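Local atomic coordinates of lipid binding protein (Grifola frondosa, PDB entry 5H0Q), a protein that binds lipids and probably recognises membrane domains in which sphingomyelin and cholesterol lie together. Residues 141-150 against 170-179. Numbering follows the deposited sequence.
Sequences DSQVLVEVRQ and HNGQNSDSSY
S175 and S177 reach across to the edge of strand 143-150 and take its backbone N-H groups. S175 OG accepts from V146 N at 2.9 Å, and S177 OG accepts from V148 N at 2.9 Å. Both hydroxyls are held anti to their own backbone N (chi1 177° in S175), which carries them over to the neighbouring strand. CG2 of V146 packs beside S175 OG, 3.5 Å away. One step on, V148 CG1 rests on Y179 CB at 3.6 Å. The backbone of R149 and Q150 passes over one face of the Y179 ring. Q150 NE2 donates a nearly straight hydrogen bond to Y179 OH, with the amide plane perpendicular to the ring.

Strands 143-150 and 174-179 run parallel, yet at V146 and V148 serine side chains replace the usual backbone bonds between them. V144 N is buried here without a partner. The two strands belong to different sheets. Strand 143-150 is one of the two outermost strands of the five-stranded antiparallel sheet and bonds to strand 126-134 on its other edge. Strand 174-179 pairs with 182-188 in the mixed sheet, so the contact joins the two sheets side by side.

At the start of strand 143-150, Q143 OE1 is gripped twice by the loop that leads into strand 174-179: by G172 N on a lone pair, and by H170 ND1 at 2.8 Å in the ring plane. V144 O sits over one face of the same ring, 3.0 Å from H170 CE1. Q173 bends back at chi2 (63°), and its NE2 meets S142 O at 2.7 Å. A water ties the amides of Q143 and Q173 to D141 and N171. S142 OG is in turn anchored by N134 and R138.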
loop_
_atom_site.group_PDB
_atom_site.type_symbol
_atom_site.label_atom_id
_atom_site.label_comp_id
_atom_site.label_asym_id
_atom_site.label_seq_id
_atom_site.Cartn_x
_atom_site.Cartn_y
_atom_site.Cartn_z
ATOM N N ASP A 141 9.865 11.997 13.067
ATOM C CA ASP A 141 9.293 10.662 13.111
ATOM C C ASP A 141 9.027 10.144 11.710
ATOM O O ASP A 141 8.815 10.913 10.762
ATOM C CB ASP A 141 7.981 10.653 13.894
ATOM C CG ASP A 141 8.116 11.279 15.254
ATOM O OD1 ASP A 141 9.191 11.123 15.861
ATOM O OD2 ASP A 141 7.146 11.923 15.705
ATOM N N SER A 142 9.002 8.816 11.605
ATOM C CA SER A 142 8.489 8.165 10.405
ATOM C C SER A 142 7.044 8.571 10.153
ATOM O O SER A 142 6.240 8.686 11.089
ATOM C CB SER A 142 8.561 6.656 10.548
ATOM O OG SER A 142 9.854 6.235 10.978
ATOM N N GLN A 143 6.711 8.739 8.868
ATOM C CA GLN A 143 5.398 9.225 8.441
ATOM C C GLN A 143 4.813 8.334 7.358
ATOM O O GLN A 143 5.540 7.752 6.546
ATOM C CB GLN A 143 5.472 10.676 7.914
ATOM C CG GLN A 143 6.027 11.682 8.928
ATOM C CD GLN A 143 5.169 11.800 10.168
ATOM O OE1 GLN A 143 3.937 11.739 10.100
ATOM N NE2 GLN A 143 5.812 11.987 11.312
ATOM N N VAL A 144 3.474 8.290 7.309
ATOM C CA VAL A 144 2.739 7.553 6.290
ATOM C C VAL A 144 1.504 8.368 5.922
ATOM O O VAL A 144 0.974 9.111 6.747
ATOM C CB VAL A 144 2.352 6.143 6.778
ATOM C CG1 VAL A 144 1.376 6.232 7.918
ATOM C CG2 VAL A 144 1.820 5.297 5.663
ATOM N N LEU A 145 1.047 8.222 4.672
ATOM C CA LEU A 145 -0.061 9.033 4.176
ATOM C C LEU A 145 -0.815 8.280 3.100
ATOM O O LEU A 145 -0.203 7.804 2.139
ATOM C CB LEU A 145 0.459 10.339 3.595
ATOM C CG LEU A 145 -0.598 11.283 3.004
ATOM C CD1 LEU A 145 -1.426 11.850 4.118
ATOM C CD2 LEU A 145 0.076 12.354 2.192
ATOM N N VAL A 146 -2.141 8.208 3.232
ATOM C CA VAL A 146 -2.973 7.671 2.164
ATOM C C VAL A 146 -4.003 8.727 1.785
ATOM O O VAL A 146 -4.464 9.498 2.627
ATOM C CB VAL A 146 -3.679 6.347 2.530
ATOM C CG1 VAL A 146 -2.659 5.247 2.713
ATOM C CG2 VAL A 146 -4.503 6.531 3.794
ATOM N N GLU A 147 -4.335 8.766 0.502
ATOM C CA GLU A 147 -5.445 9.588 0.005
ATOM C C GLU A 147 -6.166 8.820 -1.082
ATOM O O GLU A 147 -5.519 8.298 -1.995
ATOM C CB GLU A 147 -4.976 10.921 -0.559
ATOM C CG GLU A 147 -4.558 11.900 0.504
ATOM C CD GLU A 147 -4.225 13.289 -0.037
ATOM O OE1 GLU A 147 -4.296 13.496 -1.266
ATOM O OE2 GLU A 147 -3.850 14.153 0.785
ATOM N N VAL A 148 -7.492 8.764 -0.993
ATOM C CA VAL A 148 -8.325 8.213 -2.055
ATOM C C VAL A 148 -8.943 9.397 -2.783
ATOM O O VAL A 148 -9.535 10.264 -2.145
ATOM C CB VAL A 148 -9.426 7.284 -1.515
ATOM C CG1 VAL A 148 -10.121 6.562 -2.665
ATOM C CG2 VAL A 148 -8.872 6.269 -0.527
ATOM N N ARG A 149 -8.778 9.443 -4.101
ATOM C CA ARG A 149 -9.297 10.529 -4.927
ATOM C C ARG A 149 -9.767 9.976 -6.268
ATOM O O ARG A 149 -9.604 8.798 -6.573
ATOM C CB ARG A 149 -8.231 11.611 -5.151
ATOM C CG ARG A 149 -7.807 12.351 -3.893
ATOM C CD ARG A 149 -8.911 13.172 -3.268
ATOM N NE ARG A 149 -8.417 14.038 -2.191
ATOM C CZ ARG A 149 -8.241 13.674 -0.919
ATOM N NH1 ARG A 149 -8.538 12.447 -0.531
ATOM N NH2 ARG A 149 -7.791 14.560 -0.028
ATOM N N GLN A 150 -10.360 10.861 -7.077
ATOM C CA GLN A 150 -10.735 10.483 -8.432
ATOM C C GLN A 150 -9.492 10.086 -9.220
ATOM O O GLN A 150 -8.403 10.636 -9.027
ATOM C CB GLN A 150 -11.455 11.640 -9.142
ATOM C CG GLN A 150 -12.795 11.980 -8.549
ATOM C CD GLN A 150 -13.918 11.172 -9.161
ATOM O OE1 GLN A 150 -13.770 10.611 -10.242
ATOM N NE2 GLN A 150 -15.049 11.107 -8.471
ATOM N N HIS A 170 3.557 15.830 7.831
ATOM C CA HIS A 170 2.644 14.906 8.485
ATOM C C HIS A 170 3.069 14.719 9.939
ATOM O O HIS A 170 4.245 14.875 10.300
ATOM C CB HIS A 170 2.639 13.567 7.728
ATOM C CG HIS A 170 1.426 12.727 7.961
ATOM N ND1 HIS A 170 1.416 11.642 8.810
ATOM C CD2 HIS A 170 0.182 12.802 7.434
ATOM C CE1 HIS A 170 0.216 11.090 8.804
ATOM N NE2 HIS A 170 -0.551 11.770 7.971
ATOM N N ASN A 171 2.100 14.374 10.791
ATOM C CA ASN A 171 2.369 14.174 12.213
ATOM C C ASN A 171 1.575 12.963 12.697
ATOM O O ASN A 171 0.682 13.066 13.536
ATOM C CB ASN A 171 2.033 15.415 13.037
ATOM C CG ASN A 171 2.351 15.235 14.517
ATOM O OD1 ASN A 171 3.235 14.456 14.889
ATOM N ND2 ASN A 171 1.621 15.946 15.369
ATOM N N GLY A 172 1.901 11.792 12.157
ATOM C CA GLY A 172 1.245 10.575 12.582
ATOM C C GLY A 172 1.789 9.340 11.895
ATOM O O GLY A 172 2.163 9.393 10.722
ATOM N N GLN A 173 1.820 8.224 12.616
ATOM C CA GLN A 173 2.256 6.949 12.060
ATOM C C GLN A 173 1.075 6.111 11.587
ATOM O O GLN A 173 1.249 4.934 11.274
ATOM C CB GLN A 173 3.088 6.193 13.099
ATOM C CG GLN A 173 4.432 6.872 13.422
ATOM C CD GLN A 173 4.285 8.248 14.036
ATOM O OE1 GLN A 173 3.707 8.395 15.106
ATOM N NE2 GLN A 173 4.831 9.262 13.376
ATOM N N ASN A 174 -0.116 6.711 11.507
ATOM C CA ASN A 174 -1.286 6.119 10.881
ATOM C C ASN A 174 -1.885 7.180 9.966
ATOM O O ASN A 174 -1.697 8.383 10.171
ATOM C CB ASN A 174 -2.342 5.663 11.914
ATOM C CG ASN A 174 -1.887 4.469 12.742
ATOM O OD1 ASN A 174 -1.892 3.335 12.271
ATOM N ND2 ASN A 174 -1.528 4.720 13.995
ATOM N N SER A 175 -2.615 6.725 8.955
ATOM C CA SER A 175 -3.289 7.633 8.039
ATOM C C SER A 175 -4.529 6.926 7.525
ATOM O O SER A 175 -4.489 5.721 7.280
ATOM C CB SER A 175 -2.376 8.043 6.873
ATOM O OG SER A 175 -3.064 8.880 5.944
ATOM N N ASP A 176 -5.621 7.680 7.365
ATOM C CA ASP A 176 -6.884 7.119 6.895
ATOM C C ASP A 176 -7.526 8.075 5.897
ATOM O O ASP A 176 -7.449 9.294 6.049
ATOM C CB ASP A 176 -7.856 6.849 8.060
ATOM C CG ASP A 176 -7.398 5.718 8.951
ATOM O OD1 ASP A 176 -7.636 4.546 8.598
ATOM O OD2 ASP A 176 -6.800 6.002 10.006
ATOM N N SER A 177 -8.138 7.509 4.870
ATOM C CA SER A 177 -8.788 8.309 3.828
ATOM C C SER A 177 -9.971 7.534 3.275
ATOM O O SER A 177 -9.952 6.307 3.224
ATOM C CB SER A 177 -7.790 8.638 2.700
ATOM O OG SER A 177 -8.359 9.448 1.683
ATOM N N SER A 178 -10.993 8.255 2.838
ATOM C CA SER A 178 -12.140 7.626 2.179
ATOM C C SER A 178 -12.616 8.484 1.019
ATOM O O SER A 178 -12.727 9.707 1.156
ATOM C CB SER A 178 -13.319 7.408 3.139
ATOM O OG SER A 178 -13.001 6.493 4.173
ATOM N N TYR A 179 -12.948 7.837 -0.105
ATOM C CA TYR A 179 -13.594 8.537 -1.212
ATOM C C TYR A 179 -14.516 7.557 -1.923
ATOM O O TYR A 179 -14.143 6.418 -2.183
ATOM C CB TYR A 179 -12.569 9.122 -2.184
ATOM C CG TYR A 179 -13.193 10.051 -3.194
ATOM C CD1 TYR A 179 -13.189 11.423 -2.999
ATOM C CD2 TYR A 179 -13.796 9.552 -4.329
ATOM C CE1 TYR A 179 -13.769 12.284 -3.915
ATOM C CE2 TYR A 179 -14.394 10.404 -5.256
ATOM C CZ TYR A 179 -14.367 11.760 -5.046
ATOM O OH TYR A 179 -14.947 12.609 -5.953
HETATM O O HOH W 1 4.902 12.267 14.223
#